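Mandelate racemase/muconate lactonizing protein (Thermobispora bispora, PDB 3VC5) probably catalyses the magnesium-dependent dehydration of D-glucarate to 5-dehydro-4-deoxy-D-glucarate, as a glucarate dehydratase of the enolase superfamily. Local coordinates at residues 163-168 with 363-368; 168-173 with 190-195; 206-211 with 234-239; 222-227 with 254-259. One frame throughout, in Å; residues are numbered along the deposited sequence.

Interaction 1: 163-168 with 363-368. With PO4 (phosphate ion), chain B.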
# COMPACT_ATOMS: atom_id res chain seq x y z
N PRO A 163 3.87 -20.61 -6.12
CA PRO A 163 5.03 -21.26 -6.73
C PRO A 163 6.35 -20.70 -6.23
O PRO A 163 6.50 -19.49 -6.05
CB PRO A 163 4.87 -20.93 -8.23
CG PRO A 163 3.41 -20.59 -8.40
CD PRO A 163 3.03 -19.90 -7.11
N TYR A 164 7.31 -21.61 -6.05
CA TYR A 164 8.68 -21.33 -5.66
C TYR A 164 9.63 -21.85 -6.73
O TYR A 164 9.32 -22.82 -7.43
CB TYR A 164 9.03 -21.92 -4.27
CG TYR A 164 8.40 -21.16 -3.11
CD1 TYR A 164 9.10 -20.11 -2.47
CD2 TYR A 164 7.11 -21.44 -2.70
CE1 TYR A 164 8.52 -19.39 -1.43
CE2 TYR A 164 6.53 -20.75 -1.66
CZ TYR A 164 7.23 -19.70 -1.04
OH TYR A 164 6.65 -19.02 -0.01
N SER A 165 10.80 -21.24 -6.82
CA SER A 165 11.88 -21.67 -7.70
C SER A 165 12.82 -22.66 -7.01
O SER A 165 12.90 -22.72 -5.77
CB SER A 165 12.70 -20.45 -8.18
OG SER A 165 13.29 -19.80 -7.06
N ALA A 166 13.52 -23.43 -7.83
CA ALA A 166 14.64 -24.24 -7.38
C ALA A 166 15.86 -23.32 -7.28
O ALA A 166 16.31 -22.79 -8.30
CB ALA A 166 14.92 -25.35 -8.41
N TYR A 167 16.38 -23.15 -6.07
CA TYR A 167 17.48 -22.21 -5.80
C TYR A 167 18.79 -23.01 -5.88
O TYR A 167 19.20 -23.65 -4.92
CB TYR A 167 17.34 -21.56 -4.43
CG TYR A 167 17.95 -20.16 -4.35
CD1 TYR A 167 19.05 -19.79 -5.13
CD2 TYR A 167 17.42 -19.22 -3.46
CE1 TYR A 167 19.58 -18.51 -5.06
CE2 TYR A 167 17.96 -17.91 -3.38
CZ TYR A 167 19.04 -17.57 -4.16
OH TYR A 167 19.58 -16.27 -4.14
N LEU A 168 19.39 -23.01 -7.06
CA LEU A 168 20.61 -23.77 -7.28
C LEU A 168 21.85 -22.94 -6.92
O LEU A 168 21.92 -21.70 -7.17
CB LEU A 168 20.71 -24.22 -8.74
CG LEU A 168 19.48 -24.87 -9.39
CD1 LEU A 168 19.78 -25.31 -10.84
CD2 LEU A 168 19.01 -26.09 -8.56
N ALA A 363 7.61 -16.71 -9.62
CA ALA A 363 7.89 -17.73 -8.58
C ALA A 363 8.75 -17.08 -7.50
O ALA A 363 9.66 -16.31 -7.81
CB ALA A 363 8.63 -18.94 -9.16
N CYS A 364 8.44 -17.34 -6.23
CA CYS A 364 9.26 -16.81 -5.15
C CYS A 364 10.49 -17.66 -4.92
O CYS A 364 10.48 -18.89 -5.14
CB CYS A 364 8.48 -16.76 -3.82
SG CYS A 364 7.00 -15.72 -3.82
N ASP A 365 11.56 -17.04 -4.41
CA ASP A 365 12.75 -17.80 -4.03
C ASP A 365 12.57 -18.41 -2.65
O ASP A 365 11.89 -17.84 -1.81
CB ASP A 365 13.99 -16.91 -4.04
CG ASP A 365 14.41 -16.51 -5.44
OD1 ASP A 365 13.94 -17.13 -6.43
OD2 ASP A 365 15.15 -15.51 -5.55
N THR A 366 13.18 -19.57 -2.43
CA THR A 366 13.33 -20.10 -1.07
C THR A 366 14.59 -20.96 -0.94
O THR A 366 14.97 -21.65 -1.90
CB THR A 366 12.10 -20.93 -0.61
OG1 THR A 366 12.30 -21.34 0.75
CG2 THR A 366 11.82 -22.12 -1.52
N HIS A 367 15.24 -20.90 0.22
CA HIS A 367 16.37 -21.78 0.53
C HIS A 367 15.90 -23.11 1.12
O HIS A 367 16.71 -23.96 1.46
CB HIS A 367 17.31 -21.12 1.53
CG HIS A 367 18.13 -19.99 0.95
ND1 HIS A 367 17.61 -18.75 0.64
CD2 HIS A 367 19.44 -19.94 0.60
CE1 HIS A 367 18.57 -17.97 0.16
NE2 HIS A 367 19.70 -18.67 0.14
N THR A 368 14.59 -23.29 1.25
CA THR A 368 14.06 -24.44 1.99
C THR A 368 14.79 -25.79 1.74
O THR A 368 15.16 -26.45 2.69
CB THR A 368 12.54 -24.59 1.78
OG1 THR A 368 11.86 -23.47 2.38
CG2 THR A 368 12.03 -25.90 2.38
P PO4 B . 22.52 -15.94 -0.19
O1 PO4 B . 23.88 -16.38 -0.57
O2 PO4 B . 21.88 -17.15 0.46
O3 PO4 B . 22.57 -14.84 0.79
O4 PO4 B . 21.83 -15.52 -1.38
O HOH W 1 14.58 -23.82 -3.76
O HOH W 2 14.43 -20.47 -4.89
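At the active-site end of the barrel, Tyr167 and His367 meet at a slant where a loop runs along the first barrel strand. Their rings are inclined at 45°, and CD2 of Tyr167 lies over one face of the imidazole, toward its rim. At the edge of that imidazole NE2 donates to O2 of the bound phosphate over 2.7 Å, through a bent bond, while Ser339 holds ND1 and so helps to fix the ring's rotation. A leucine in place of His367 would probably cost the phosphate this donor and leave Ser339 without its mate.

Farther back the backbones form a single bridge: Cys364 N donates to Pro163 O and Ser165 N to Cys364 O, each over 2.9 Å. Beside it Ser165 OG, lying between its own N and carbonyl carbon (chi1 61°), gives a bond of 2.8 Å to the anti side of Asp365 OD1. One water ties Ser165 O, Tyr167 N and Thr366 O together. CB of Cys364 packs 3.6 Å from CE1 of Tyr164. Helix 344-355 packs against both segments, Tyr164 on Leu347 and Met350, Cys364 on Ala354, while Lys209 and Arg237 of the next two strands reach Asp365.

Interaction 2: 168-173 with 190-195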
# COMPACT_ATOMS: atom_id res chain seq x y z
N LEU A 168 19.39 -23.01 -7.06
CA LEU A 168 20.61 -23.77 -7.28
C LEU A 168 21.85 -22.94 -6.92
O LEU A 168 21.92 -21.70 -7.17
CB LEU A 168 20.71 -24.22 -8.74
CG LEU A 168 19.48 -24.87 -9.39
CD1 LEU A 168 19.78 -25.31 -10.84
CD2 LEU A 168 19.01 -26.09 -8.56
N PHE A 169 22.84 -23.65 -6.40
CA PHE A 169 24.11 -23.07 -6.04
C PHE A 169 25.23 -23.97 -6.49
O PHE A 169 25.14 -25.19 -6.35
CB PHE A 169 24.27 -23.00 -4.52
CG PHE A 169 23.41 -21.94 -3.85
CD1 PHE A 169 22.07 -22.17 -3.58
CD2 PHE A 169 23.97 -20.73 -3.46
CE1 PHE A 169 21.27 -21.19 -2.92
CE2 PHE A 169 23.19 -19.73 -2.81
CZ PHE A 169 21.85 -19.95 -2.56
N TYR A 170 26.32 -23.36 -6.93
CA TYR A 170 27.59 -24.08 -6.93
C TYR A 170 27.94 -24.37 -5.47
O TYR A 170 27.67 -23.54 -4.59
CB TYR A 170 28.68 -23.27 -7.60
CG TYR A 170 28.45 -22.99 -9.05
CD1 TYR A 170 28.71 -23.96 -10.02
CD2 TYR A 170 28.02 -21.73 -9.48
CE1 TYR A 170 28.51 -23.70 -11.36
CE2 TYR A 170 27.84 -21.46 -10.82
CZ TYR A 170 28.09 -22.45 -11.77
OH TYR A 170 27.92 -22.18 -13.11
N LYS A 171 28.44 -25.56 -5.19
CA LYS A 171 28.80 -25.91 -3.82
C LYS A 171 29.87 -26.97 -3.74
O LYS A 171 30.01 -27.79 -4.65
CB LYS A 171 27.55 -26.37 -3.05
CG LYS A 171 26.95 -27.69 -3.62
CD LYS A 171 25.67 -28.12 -2.88
CE LYS A 171 25.94 -28.52 -1.41
NZ LYS A 171 26.85 -29.75 -1.28
N TRP A 172 30.64 -26.93 -2.65
CA TRP A 172 31.58 -28.01 -2.37
C TRP A 172 30.78 -29.23 -1.93
O TRP A 172 29.58 -29.11 -1.64
CB TRP A 172 32.56 -27.60 -1.28
CG TRP A 172 33.36 -26.39 -1.64
CD1 TRP A 172 33.74 -25.99 -2.90
CD2 TRP A 172 33.91 -25.43 -0.72
NE1 TRP A 172 34.48 -24.82 -2.81
CE2 TRP A 172 34.61 -24.47 -1.49
CE3 TRP A 172 33.89 -25.30 0.67
CZ2 TRP A 172 35.26 -23.38 -0.91
CZ3 TRP A 172 34.55 -24.22 1.24
CH2 TRP A 172 35.22 -23.27 0.45
N ALA A 173 31.43 -30.40 -1.86
CA ALA A 173 30.75 -31.62 -1.45
C ALA A 173 30.36 -31.53 0.03
O ALA A 173 29.39 -32.16 0.47
CB ALA A 173 31.66 -32.80 -1.68
N ASP A 190 27.37 -29.90 -15.60
CA ASP A 190 26.85 -31.22 -15.27
C ASP A 190 26.38 -31.31 -13.82
O ASP A 190 25.31 -31.85 -13.51
CB ASP A 190 27.92 -32.29 -15.51
CG ASP A 190 28.11 -32.63 -16.98
OD1 ASP A 190 27.34 -32.16 -17.85
OD2 ASP A 190 29.04 -33.40 -17.27
N GLY A 191 27.22 -30.81 -12.91
CA GLY A 191 26.91 -30.85 -11.50
C GLY A 191 25.68 -30.02 -11.15
O GLY A 191 24.88 -30.43 -10.33
N ILE A 192 25.53 -28.85 -11.76
CA ILE A 192 24.37 -27.99 -11.57
C ILE A 192 23.09 -28.64 -12.13
O ILE A 192 22.03 -28.63 -11.49
CB ILE A 192 24.62 -26.58 -12.18
CG1 ILE A 192 25.66 -25.82 -11.33
CG2 ILE A 192 23.31 -25.79 -12.41
CD1 ILE A 192 25.16 -25.40 -9.94
N VAL A 193 23.19 -29.22 -13.33
CA VAL A 193 22.05 -29.94 -13.87
C VAL A 193 21.68 -31.10 -12.94
O VAL A 193 20.49 -31.34 -12.71
CB VAL A 193 22.31 -30.43 -15.32
CG1 VAL A 193 21.18 -31.36 -15.77
CG2 VAL A 193 22.40 -29.25 -16.27
N ALA A 194 22.65 -31.82 -12.39
CA ALA A 194 22.32 -32.95 -11.51
C ALA A 194 21.61 -32.45 -10.25
O ALA A 194 20.64 -33.07 -9.78
CB ALA A 194 23.56 -33.74 -11.14
N GLN A 195 22.09 -31.32 -9.72
CA GLN A 195 21.49 -30.72 -8.54
C GLN A 195 20.03 -30.31 -8.83
O GLN A 195 19.13 -30.53 -8.00
CB GLN A 195 22.30 -29.50 -8.09
CG GLN A 195 21.86 -28.87 -6.77
CD GLN A 195 22.65 -27.61 -6.52
OE1 GLN A 195 23.85 -27.66 -6.21
NE2 GLN A 195 22.01 -26.49 -6.71
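Ile192 meets Leu168 and Tyr170 with different branches, and following it outward from CB traces the apolar half of the contact. At CB the side chain forks toward strand 161-169 and the loop beyond. The CG2 branch, anti to the backbone N, heads for Leu168 and comes 3.9 Å from its CD1. The other branch sets out beside the backbone N (chi1 -71°), and its CG1 comes from above the rim of the Tyr170 ring, 3.6 Å from CE1. A further turn at chi2 then carries CD1 over one face of that ring, 4.1 Å from the centroid and 23° off the normal, a CH-pi contact. The same methyl lies 3.6 Å from Phe169 O, so it fills the corner between ring and backbone.

One helical turn later Gln195 reaches out in an extended chain, sliding past Leu168 in the opposite direction to bring its amide up to the backbone of Phe169. Lys171 passes the same amide with its aliphatic part; its NZ donates to Trp172 O at 2.8 Å and also forms a salt bridge with Asp181.

Strand 161-169, helix 189-203 and strand 208-211 make a beta-alpha-beta unit, and this contact lays the start of the helix over the end of the first strand. Leu210 of strand 208-211 and Leu227 of the following helix close around Ile192 as well. With branched aliphatic groups and a ring face buried together, the attachment of helix to strand here rests mainly on shape and burial.

Interaction 3: 206-211 with 234-239. With PO4 (phosphate ion), chain B.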
# COMPACT_ATOMS: atom_id res chain seq x y z
N ARG A 206 8.97 -25.50 -10.72
CA ARG A 206 8.71 -25.26 -12.14
C ARG A 206 9.44 -24.03 -12.69
O ARG A 206 9.17 -23.59 -13.83
CB ARG A 206 7.19 -25.16 -12.38
CG ARG A 206 6.43 -26.47 -12.04
CD ARG A 206 4.94 -26.31 -12.22
NE ARG A 206 4.24 -27.59 -12.15
CZ ARG A 206 2.95 -27.74 -12.41
NH1 ARG A 206 2.21 -26.69 -12.75
NH2 ARG A 206 2.38 -28.94 -12.33
N SER A 207 10.34 -23.47 -11.88
CA SER A 207 11.20 -22.33 -12.22
C SER A 207 12.55 -22.67 -11.59
O SER A 207 12.60 -23.37 -10.56
CB SER A 207 10.67 -21.03 -11.57
OG SER A 207 9.63 -20.44 -12.32
N ILE A 208 13.62 -22.16 -12.18
CA ILE A 208 14.99 -22.44 -11.73
C ILE A 208 15.79 -21.16 -11.63
O ILE A 208 15.73 -20.33 -12.54
CB ILE A 208 15.70 -23.38 -12.73
CG1 ILE A 208 14.99 -24.75 -12.77
CG2 ILE A 208 17.15 -23.56 -12.34
CD1 ILE A 208 15.51 -25.63 -13.93
N LYS A 209 16.55 -21.02 -10.54
CA LYS A 209 17.46 -19.90 -10.35
C LYS A 209 18.85 -20.46 -10.11
O LYS A 209 19.02 -21.44 -9.38
CB LYS A 209 17.04 -19.10 -9.11
CG LYS A 209 17.94 -17.96 -8.77
CD LYS A 209 17.42 -17.24 -7.55
CE LYS A 209 18.21 -15.94 -7.42
NZ LYS A 209 17.83 -15.13 -6.30
N LEU A 210 19.86 -19.85 -10.72
CA LEU A 210 21.23 -20.21 -10.43
C LEU A 210 21.92 -19.07 -9.75
O LEU A 210 21.97 -17.95 -10.32
CB LEU A 210 21.99 -20.56 -11.73
CG LEU A 210 23.49 -20.90 -11.59
CD1 LEU A 210 23.75 -22.06 -10.61
CD2 LEU A 210 24.13 -21.20 -12.95
N LYS A 211 22.48 -19.34 -8.57
CA LYS A 211 23.35 -18.38 -7.89
C LYS A 211 24.68 -18.33 -8.61
O LYS A 211 25.38 -19.33 -8.67
CB LYS A 211 23.59 -18.84 -6.43
CG LYS A 211 24.33 -17.83 -5.58
CD LYS A 211 23.46 -16.56 -5.43
CE LYS A 211 23.13 -16.25 -4.03
NZ LYS A 211 22.27 -15.00 -4.02
N LEU A 234 10.97 -24.41 -18.55
CA LEU A 234 11.07 -23.84 -17.18
C LEU A 234 11.78 -22.49 -17.21
O LEU A 234 12.89 -22.39 -17.73
CB LEU A 234 11.80 -24.79 -16.23
CG LEU A 234 11.30 -26.22 -15.99
CD1 LEU A 234 11.78 -26.74 -14.64
CD2 LEU A 234 9.79 -26.33 -16.10
N PRO A 235 11.14 -21.45 -16.64
CA PRO A 235 11.81 -20.16 -16.59
C PRO A 235 13.13 -20.26 -15.83
O PRO A 235 13.21 -20.98 -14.82
CB PRO A 235 10.80 -19.27 -15.84
CG PRO A 235 9.46 -19.94 -16.09
CD PRO A 235 9.76 -21.40 -16.13
N LEU A 236 14.15 -19.54 -16.30
CA LEU A 236 15.49 -19.59 -15.71
C LEU A 236 15.94 -18.21 -15.28
O LEU A 236 15.67 -17.23 -15.98
CB LEU A 236 16.51 -20.10 -16.73
CG LEU A 236 16.27 -21.49 -17.33
CD1 LEU A 236 17.40 -21.86 -18.27
CD2 LEU A 236 16.12 -22.52 -16.24
N ARG A 237 16.64 -18.13 -14.14
CA ARG A 237 17.18 -16.85 -13.67
C ARG A 237 18.64 -17.07 -13.34
O ARG A 237 19.01 -18.16 -12.97
CB ARG A 237 16.47 -16.40 -12.38
CG ARG A 237 14.95 -16.36 -12.48
CD ARG A 237 14.32 -16.65 -11.09
NE ARG A 237 12.89 -16.47 -11.15
CZ ARG A 237 12.08 -16.48 -10.10
NH1 ARG A 237 10.78 -16.25 -10.30
NH2 ARG A 237 12.55 -16.72 -8.86
N LEU A 238 19.45 -16.01 -13.44
CA LEU A 238 20.86 -16.08 -13.08
C LEU A 238 21.15 -14.88 -12.18
O LEU A 238 20.75 -13.76 -12.52
CB LEU A 238 21.75 -16.03 -14.32
CG LEU A 238 23.28 -15.99 -14.10
CD1 LEU A 238 23.79 -17.19 -13.33
CD2 LEU A 238 24.01 -15.88 -15.46
N ASP A 239 21.84 -15.12 -11.06
CA ASP A 239 22.01 -14.11 -10.01
C ASP A 239 23.48 -13.96 -9.57
O ASP A 239 23.91 -14.62 -8.63
CB ASP A 239 21.13 -14.50 -8.80
CG ASP A 239 21.26 -13.54 -7.65
OD1 ASP A 239 21.76 -12.40 -7.83
OD2 ASP A 239 20.85 -13.93 -6.54
P PO4 B . 22.52 -15.94 -0.19
O1 PO4 B . 23.88 -16.38 -0.57
O2 PO4 B . 21.88 -17.15 0.46
O3 PO4 B . 22.57 -14.84 0.79
O4 PO4 B . 21.83 -15.52 -1.38
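From Ile208 opposite Leu236 to Lys211 opposite Asp239, strands 208-211 and 236-239 run parallel in register, their axes 4.7 Å apart and 17° askew. Four hydrogen bonds of 2.9 Å alternate between them: Ile208 N to Pro235 O, Arg237 N to Ile208 O, Leu210 N to Arg237 O, and Asp239 N to Leu210 O.

The face bearing Ile208, Leu210, Leu236 and Leu238 is apolar, and neighbours lie side by side: Leu236 CD2 sits 3.6 Å from Ile208 CB, Leu238 CD1 4.0 Å from Leu210 CD2. Helices 217-230 and 189-203 pack on it.

The other face is charged. Lys209, fully extended, reaches Asp239 OD2 at 3.3 Å from NZ in a salt bridge whose hydrogen bond is weak; Glu264 and Asp365 are its further partners. Lys211 bends at chi2 (64°) and chi3, which turns NZ back over the carboxylate to meet Asp239 OD2 at 3.1 Å, from above its plane. The same NZ donates to phosphate O4 at 2.7 Å. A methionine in place of Lys211 would probably leave both Asp239 OD2 and the phosphate without this donor.

Such charged side chains at the C-terminal ends of the barrel strands are characteristic of the enolase superfamily: Asp239 is a magnesium ligand, completed by Glu264 and Asn287, although no magnesium is bound here, and Lys211 is the predicted proton acceptor.

Interaction 4: 222-227 with 254-259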
# COMPACT_ATOMS: atom_id res chain seq x y z
N GLU A 222 27.26 -21.17 -19.47
CA GLU A 222 27.23 -22.56 -19.92
C GLU A 222 26.26 -23.39 -19.08
O GLU A 222 25.50 -24.21 -19.63
CB GLU A 222 28.61 -23.20 -19.83
CG GLU A 222 29.59 -22.82 -20.90
CD GLU A 222 30.86 -23.63 -20.78
OE1 GLU A 222 30.76 -24.85 -20.52
OE2 GLU A 222 31.96 -23.05 -20.94
N ALA A 223 26.30 -23.20 -17.76
CA ALA A 223 25.40 -23.90 -16.84
C ALA A 223 23.95 -23.54 -17.12
O ALA A 223 23.05 -24.40 -17.13
CB ALA A 223 25.75 -23.56 -15.41
N ILE A 224 23.69 -22.25 -17.32
CA ILE A 224 22.34 -21.82 -17.69
C ILE A 224 21.88 -22.50 -18.98
O ILE A 224 20.75 -22.99 -19.08
CB ILE A 224 22.26 -20.28 -17.87
CG1 ILE A 224 22.29 -19.59 -16.50
CG2 ILE A 224 21.01 -19.89 -18.65
CD1 ILE A 224 21.09 -19.94 -15.59
N GLN A 225 22.74 -22.56 -19.99
CA GLN A 225 22.37 -23.23 -21.22
C GLN A 225 22.10 -24.71 -21.02
O GLN A 225 21.19 -25.28 -21.64
CB GLN A 225 23.46 -23.02 -22.27
CG GLN A 225 23.34 -21.69 -22.97
CD GLN A 225 22.19 -21.69 -23.96
OE1 GLN A 225 21.86 -20.65 -24.54
NE2 GLN A 225 21.57 -22.85 -24.17
N ALA A 226 22.90 -25.35 -20.18
CA ALA A 226 22.70 -26.76 -19.88
C ALA A 226 21.38 -26.99 -19.16
O ALA A 226 20.73 -28.03 -19.35
CB ALA A 226 23.85 -27.28 -19.02
N LEU A 227 20.99 -26.04 -18.30
CA LEU A 227 19.72 -26.12 -17.61
C LEU A 227 18.56 -25.97 -18.60
O LEU A 227 17.57 -26.71 -18.53
CB LEU A 227 19.62 -25.08 -16.48
CG LEU A 227 20.54 -25.31 -15.27
CD1 LEU A 227 20.66 -24.06 -14.40
CD2 LEU A 227 20.04 -26.52 -14.44
N ARG A 254 23.24 -10.35 -23.57
CA ARG A 254 23.04 -10.57 -25.00
C ARG A 254 23.26 -12.03 -25.40
O ARG A 254 22.49 -12.59 -26.18
CB ARG A 254 23.94 -9.65 -25.82
CG ARG A 254 23.47 -8.20 -25.79
CD ARG A 254 24.44 -7.28 -26.49
NE ARG A 254 23.99 -5.90 -26.40
CZ ARG A 254 24.53 -4.89 -27.07
NH1 ARG A 254 25.56 -5.10 -27.88
NH2 ARG A 254 24.05 -3.66 -26.92
N ALA A 255 24.28 -12.66 -24.84
CA ALA A 255 24.51 -14.08 -25.11
C ALA A 255 23.34 -14.95 -24.66
O ALA A 255 23.09 -16.00 -25.25
CB ALA A 255 25.82 -14.56 -24.49
N LEU A 256 22.61 -14.53 -23.62
CA LEU A 256 21.50 -15.32 -23.08
C LEU A 256 20.12 -14.85 -23.58
O LEU A 256 19.08 -15.10 -22.95
CB LEU A 256 21.56 -15.33 -21.54
CG LEU A 256 22.81 -16.05 -21.01
CD1 LEU A 256 22.84 -15.93 -19.50
CD2 LEU A 256 22.81 -17.53 -21.44
N ASP A 257 20.09 -14.17 -24.73
CA ASP A 257 18.86 -13.65 -25.30
C ASP A 257 17.85 -14.79 -25.42
O ASP A 257 18.17 -15.83 -25.96
CB ASP A 257 19.14 -13.06 -26.70
CG ASP A 257 17.95 -12.29 -27.29
OD1 ASP A 257 16.81 -12.38 -26.78
OD2 ASP A 257 18.16 -11.60 -28.30
N GLY A 258 16.63 -14.58 -24.91
CA GLY A 258 15.56 -15.57 -25.03
C GLY A 258 15.67 -16.74 -24.07
O GLY A 258 14.86 -17.67 -24.14
N VAL A 259 16.65 -16.71 -23.17
CA VAL A 259 16.88 -17.83 -22.24
C VAL A 259 16.45 -17.52 -20.79
O VAL A 259 15.98 -18.41 -20.08
CB VAL A 259 18.35 -18.33 -22.28
CG1 VAL A 259 18.54 -19.56 -21.42
CG2 VAL A 259 18.78 -18.63 -23.72
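Gln225 brings the one flat group of this contact, a carboxamide, to Val259: OE1 lies 3.8 Å from CG2, and the methyl stands well out of the amide plane. A bend at chi2 (-74°) swings the amide round toward Val259, and the two side chains cross at about a right angle. No aromatic ring takes part; the remainder is aliphatic.

The setting is the outer layer of the beta/alpha barrel, where helix 217-230 packs beside the end of helix 246-255 and the turn that leads from it to the next strand. Ile224 is the central residue on the first helix. Its CG2, anti to the backbone N, touches both partners, Val259 CG1 at 3.7 Å and Leu256 CD2 at 4.1 Å. The Ile224 side chain runs past that of Val259 in the opposite direction and crosses that of Leu256 at about a right angle. Leu256 CD2 also approaches the aliphatic part of Gln225, 4.5 Å from its CG.

Beneath these side chains lies the barrel wall: Ile224 also packs on Leu210 and Leu236, and Val259 on Leu236. The contact therefore passes from a buried inner side, held by Ile224 and Leu256, to a more open outer one at Gln225.

What presents Leu256 and Val259 together is the way the second helix ends. Leu256 is the first residue to leave helical geometry, and the chain reverses at once in a type II beta turn. Gly258 takes the positive phi of that turn (78°), and Val259 N closes it on Leu256 O at 2.9 Å.

The four contacts follow the first strands of the barrel and their helices. Interaction 1 closes a long loop of chain within which the other three are nested; interaction 2 comes before interactions 3 and 4, which interleave. Interactions 1 and 3, with centres about 9 Å apart, lie on adjoining strands and both reach the phosphate, so together they line what is probably the active site. Interaction 2 shares Leu168 with interaction 1 and lays helix 189-203 on the sheet. Interaction 4, its centre about 11 Å from that of interaction 3 and 19 Å from that of interaction 1, belongs to the outer helical layer. The series thus runs from the probable catalytic pocket through barrel wall to periphery.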